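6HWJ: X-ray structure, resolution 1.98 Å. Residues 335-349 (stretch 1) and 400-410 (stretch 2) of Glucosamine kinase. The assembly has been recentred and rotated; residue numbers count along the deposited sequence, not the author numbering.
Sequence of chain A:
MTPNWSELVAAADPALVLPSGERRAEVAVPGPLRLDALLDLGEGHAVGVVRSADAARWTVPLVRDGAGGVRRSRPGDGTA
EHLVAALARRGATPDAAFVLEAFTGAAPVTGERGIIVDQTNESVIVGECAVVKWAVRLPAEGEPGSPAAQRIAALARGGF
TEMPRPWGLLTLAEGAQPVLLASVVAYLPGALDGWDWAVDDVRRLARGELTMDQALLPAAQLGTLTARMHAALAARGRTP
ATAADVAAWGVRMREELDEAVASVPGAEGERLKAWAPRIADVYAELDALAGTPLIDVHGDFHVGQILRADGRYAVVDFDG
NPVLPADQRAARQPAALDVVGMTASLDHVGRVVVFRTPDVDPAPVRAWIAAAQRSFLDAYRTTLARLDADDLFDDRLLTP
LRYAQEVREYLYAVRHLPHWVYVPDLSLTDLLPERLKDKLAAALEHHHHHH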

# COMPACT_ATOMS: atom_id res chain seq x y z
N ALA A 335 -0.81 -1.12 -15.03
CA ALA A 335 -0.07 -2.16 -14.33
C ALA A 335 1.43 -1.89 -14.35
O ALA A 335 2.13 -2.21 -13.38
CB ALA A 335 -0.37 -3.53 -14.95
N ALA A 336 1.93 -1.28 -15.41
CA ALA A 336 3.35 -0.97 -15.48
C ALA A 336 3.79 -0.07 -14.34
O ALA A 336 4.99 -0.04 -14.01
CB ALA A 336 3.69 -0.32 -16.82
N LEU A 337 2.87 0.68 -13.72
CA LEU A 337 3.24 1.48 -12.57
C LEU A 337 3.76 0.61 -11.42
O LEU A 337 4.80 0.91 -10.82
CB LEU A 337 2.03 2.30 -12.10
CG LEU A 337 2.28 3.13 -10.84
CD1 LEU A 337 3.25 4.27 -11.13
CD2 LEU A 337 0.96 3.69 -10.28
N ASP A 338 3.05 -0.48 -11.10
CA ASP A 338 3.57 -1.41 -10.09
C ASP A 338 4.89 -2.00 -10.54
O ASP A 338 5.80 -2.22 -9.73
CB ASP A 338 2.59 -2.54 -9.80
CG ASP A 338 1.33 -2.09 -9.06
OD1 ASP A 338 1.33 -1.02 -8.40
OD2 ASP A 338 0.34 -2.85 -9.12
N VAL A 339 5.00 -2.32 -11.84
CA VAL A 339 6.21 -2.95 -12.36
C VAL A 339 7.41 -2.05 -12.11
O VAL A 339 8.43 -2.50 -11.58
CB VAL A 339 6.05 -3.27 -13.86
CG1 VAL A 339 7.37 -3.64 -14.47
CG2 VAL A 339 5.03 -4.38 -14.07
N VAL A 340 7.30 -0.76 -12.47
CA VAL A 340 8.44 0.13 -12.31
C VAL A 340 8.70 0.42 -10.85
O VAL A 340 9.84 0.65 -10.45
CB VAL A 340 8.24 1.45 -13.10
CG1 VAL A 340 8.11 1.16 -14.59
CG2 VAL A 340 7.06 2.25 -12.56
N GLY A 341 7.66 0.44 -10.03
CA GLY A 341 7.87 0.59 -8.58
C GLY A 341 8.76 -0.50 -8.02
O GLY A 341 9.69 -0.23 -7.26
N MET A 342 8.53 -1.75 -8.42
CA MET A 342 9.32 -2.85 -7.90
C MET A 342 10.71 -2.90 -8.52
O MET A 342 11.70 -3.10 -7.81
CB MET A 342 8.59 -4.18 -8.09
CG MET A 342 9.25 -5.35 -7.37
SD MET A 342 9.43 -5.08 -5.59
CE MET A 342 7.73 -5.19 -5.04
N THR A 343 10.83 -2.67 -9.84
CA THR A 343 12.15 -2.73 -10.46
C THR A 343 13.01 -1.57 -9.97
O THR A 343 14.22 -1.74 -9.75
CB THR A 343 12.07 -2.71 -11.99
OG1 THR A 343 11.39 -1.53 -12.43
CG2 THR A 343 11.34 -3.94 -12.51
N ALA A 344 12.43 -0.37 -9.83
CA ALA A 344 13.15 0.73 -9.20
C ALA A 344 13.60 0.34 -7.79
O ALA A 344 14.76 0.56 -7.40
CB ALA A 344 12.28 1.98 -9.14
N SER A 345 12.69 -0.23 -6.99
CA SER A 345 13.01 -0.63 -5.63
C SER A 345 14.18 -1.62 -5.60
O SER A 345 15.07 -1.51 -4.75
CB SER A 345 11.77 -1.24 -4.97
OG SER A 345 11.96 -1.41 -3.59
N LEU A 346 14.20 -2.58 -6.52
CA LEU A 346 15.29 -3.55 -6.57
C LEU A 346 16.61 -2.86 -6.90
O LEU A 346 17.65 -3.17 -6.29
CB LEU A 346 14.99 -4.63 -7.61
CG LEU A 346 13.84 -5.58 -7.22
CD1 LEU A 346 13.46 -6.47 -8.37
CD2 LEU A 346 14.21 -6.40 -6.01
N ASP A 347 16.60 -1.95 -7.86
CA ASP A 347 17.78 -1.13 -8.13
C ASP A 347 18.24 -0.43 -6.85
O ASP A 347 19.43 -0.46 -6.50
CB ASP A 347 17.44 -0.11 -9.22
CG ASP A 347 18.63 0.67 -9.69
OD1 ASP A 347 19.35 1.24 -8.85
OD2 ASP A 347 18.85 0.74 -10.90
N HIS A 348 17.31 0.19 -6.13
CA HIS A 348 17.65 0.96 -4.93
C HIS A 348 18.23 0.07 -3.82
O HIS A 348 19.12 0.51 -3.07
CB HIS A 348 16.43 1.70 -4.44
CG HIS A 348 15.86 2.63 -5.46
ND1 HIS A 348 14.60 3.18 -5.36
CD2 HIS A 348 16.37 3.09 -6.63
CE1 HIS A 348 14.36 3.94 -6.41
NE2 HIS A 348 15.43 3.92 -7.19
N VAL A 349 17.73 -1.16 -3.70
CA VAL A 349 18.30 -2.12 -2.76
C VAL A 349 19.79 -2.29 -3.03
O VAL A 349 20.60 -2.28 -2.11
CB VAL A 349 17.56 -3.47 -2.84
CG1 VAL A 349 18.33 -4.56 -2.09
CG2 VAL A 349 16.17 -3.33 -2.25
N PRO A 400 9.23 6.06 -19.29
CA PRO A 400 8.71 7.28 -18.64
C PRO A 400 8.34 7.09 -17.18
O PRO A 400 8.64 7.96 -16.36
CB PRO A 400 7.50 7.65 -19.51
CG PRO A 400 7.19 6.45 -20.34
CD PRO A 400 8.51 5.71 -20.52
N LEU A 401 7.67 5.98 -16.82
CA LEU A 401 7.27 5.79 -15.43
C LEU A 401 8.47 5.51 -14.53
O LEU A 401 8.50 5.92 -13.37
CB LEU A 401 6.25 4.67 -15.32
CG LEU A 401 4.86 4.88 -15.91
CD1 LEU A 401 3.92 3.74 -15.50
CD2 LEU A 401 4.28 6.23 -15.50
N ARG A 402 9.48 4.80 -15.05
CA ARG A 402 10.67 4.56 -14.24
C ARG A 402 11.40 5.87 -13.95
O ARG A 402 11.78 6.13 -12.80
CB ARG A 402 11.59 3.56 -14.93
CG ARG A 402 12.91 3.35 -14.22
CD ARG A 402 12.73 2.77 -12.80
NE ARG A 402 14.01 2.67 -12.11
CZ ARG A 402 14.85 1.64 -12.25
NH1 ARG A 402 16.01 1.65 -11.62
NH2 ARG A 402 14.52 0.60 -13.01
N TYR A 403 11.58 6.71 -14.97
CA TYR A 403 12.21 7.99 -14.74
C TYR A 403 11.47 8.75 -13.64
O TYR A 403 12.08 9.32 -12.75
CB TYR A 403 12.26 8.81 -16.04
CG TYR A 403 13.29 8.34 -17.06
CD1 TYR A 403 14.16 7.30 -16.79
CD2 TYR A 403 13.39 8.96 -18.30
CE1 TYR A 403 15.10 6.88 -17.73
CE2 TYR A 403 14.32 8.56 -19.24
CZ TYR A 403 15.18 7.51 -18.95
OH TYR A 403 16.11 7.10 -19.89
N ALA A 404 10.13 8.76 -13.71
CA ALA A 404 9.34 9.48 -12.72
C ALA A 404 9.54 8.90 -11.32
O ALA A 404 9.51 9.64 -10.32
CB ALA A 404 7.87 9.44 -13.10
N GLN A 405 9.74 7.59 -11.22
CA GLN A 405 10.02 6.98 -9.93
C GLN A 405 11.31 7.53 -9.35
O GLN A 405 11.37 7.89 -8.17
CB GLN A 405 10.11 5.46 -10.06
CG GLN A 405 8.80 4.75 -10.32
CD GLN A 405 7.94 4.60 -9.07
OE1 GLN A 405 8.39 4.89 -7.95
NE2 GLN A 405 6.71 4.15 -9.26
N GLU A 406 12.36 7.60 -10.17
CA GLU A 406 13.65 8.11 -9.69
C GLU A 406 13.54 9.58 -9.28
O GLU A 406 14.14 10.00 -8.28
CB GLU A 406 14.73 7.91 -10.76
CG GLU A 406 14.89 6.46 -11.22
CD GLU A 406 15.32 5.53 -10.08
OE1 GLU A 406 15.83 6.03 -9.07
OE2 GLU A 406 15.16 4.30 -10.20
N VAL A 407 12.76 10.37 -10.03
CA VAL A 407 12.56 11.76 -9.65
C VAL A 407 11.87 11.87 -8.30
O VAL A 407 12.17 12.78 -7.51
CB VAL A 407 11.77 12.50 -10.75
CG1 VAL A 407 11.43 13.91 -10.31
CG2 VAL A 407 12.56 12.50 -12.06
N ARG A 408 10.94 10.96 -8.01
CA ARG A 408 10.30 10.96 -6.70
C ARG A 408 11.32 10.74 -5.58
O ARG A 408 11.12 11.23 -4.46
CB ARG A 408 9.22 9.87 -6.62
CG ARG A 408 7.96 10.14 -7.43
CD ARG A 408 7.25 11.42 -7.00
NE ARG A 408 7.10 11.53 -5.56
CZ ARG A 408 6.46 12.52 -4.94
NH1 ARG A 408 6.38 12.54 -3.62
NH2 ARG A 408 5.90 13.49 -5.65
N GLU A 409 12.39 9.99 -5.85
CA GLU A 409 13.38 9.73 -4.81
C GLU A 409 14.15 11.00 -4.48
O GLU A 409 14.49 11.23 -3.31
CB GLU A 409 14.34 8.61 -5.25
CG GLU A 409 13.64 7.31 -5.55
CD GLU A 409 13.01 6.67 -4.32
OE1 GLU A 409 13.39 7.02 -3.19
OE2 GLU A 409 12.14 5.81 -4.48
N TYR A 410 14.42 11.84 -5.49
CA TYR A 410 15.01 13.15 -5.22
C TYR A 410 14.14 13.97 -4.29
O TYR A 410 14.63 14.64 -3.37
CB TYR A 410 15.23 13.94 -6.51
CG TYR A 410 16.32 13.47 -7.43
CD1 TYR A 410 17.65 13.64 -7.11
CD2 TYR A 410 16.01 12.92 -8.67
CE1 TYR A 410 18.65 13.25 -7.98
CE2 TYR A 410 17.00 12.53 -9.55
CZ TYR A 410 18.32 12.70 -9.21
OH TYR A 410 19.30 12.31 -10.09
O HOH W 1 9.73 2.16 -6.28

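Two helices, 335-349 and 400-410, pack against each other at an angle of 51° between their N-to-C directions. Their axes approach to 9.0 Å. The contact buries 542 Å², summed over both sides. Arg402 has the largest area covered, 94 Å². Val340, Ala344, His348, Leu401 and Glu406 are also buried, while Leu337 and Gln405 stay partly exposed. The backbones come nearest at Val340 and Arg402, where Val340 CA and Arg402 CA are 5.3 Å apart.

Apolar packing holds the contact toward the N-terminal end of the first helix. Leu401 points toward the first helix, and Leu401 CD1 lies 4.3 Å from Ala336 CB and 4.1 Å from Leu337 CB. Leu401 CB is 3.8 Å from Val340 CG2. Val340 in turn points toward the second helix. Val340 CG2 also meets Gln405 CG at 3.8 Å, so the aliphatic part of the glutamine adds to the apolar surface.

Two side chains of the second helix act as knobs in holes of the first. Gln405 sits among Leu337, Val340, Gly341 and Ala344. Gly341 has no side chain, and Gln405 NE2 lies 3.8 Å from Gly341 CA. Arg402 sits among Val340, Thr343, Ala344 and Asp347. The methyl of Ala344 lies over one face of the guanidinium, with Ala344 CB 3.5 Å from Arg402 NE. The small alanine suits this place: its methyl packs on the flat group, which lies close to the first helix.

Charged and polar groups hold the contact farther along the first helix, at Asp347 and His348. Arg402 NH1 forms a salt bridge with Asp347 OD2 at 3.1 Å. Asp347 OD2 lies at the guanidinium edge, but the N-H direction is poor and the hydrogen bond is weak. Within its own helix, Arg402 NE donates to Glu406 OE2 at 2.8 Å, also as part of a salt bridge. Arg402 NH1 reaches the same Glu406 OE2 at 3.1 Å. Arginine suits this place because its long chain gives apolar contact and its several N-H groups can serve two carboxylates. These bonds help to balance its buried charge.

Glu406 also ties the helices together directly. His348 NE2 donates to Glu406 OE1 at 2.9 Å, and more weakly to Glu406 OE2 at 3.0 Å. His348 points toward the second helix, and Glu406 OE1 lies at the edge of its ring, near the plane, where the N-H is directed. Glu406 thus accepts from both His348 and Arg402, which links the three side chains. Nearby, His348 CE1 is 3.5 Å from Glu409 OE2.

One water bridges the helices. The water O donates to Gly341 O at 2.6 Å and weakly to Gln405 OE1 at 3.5 Å.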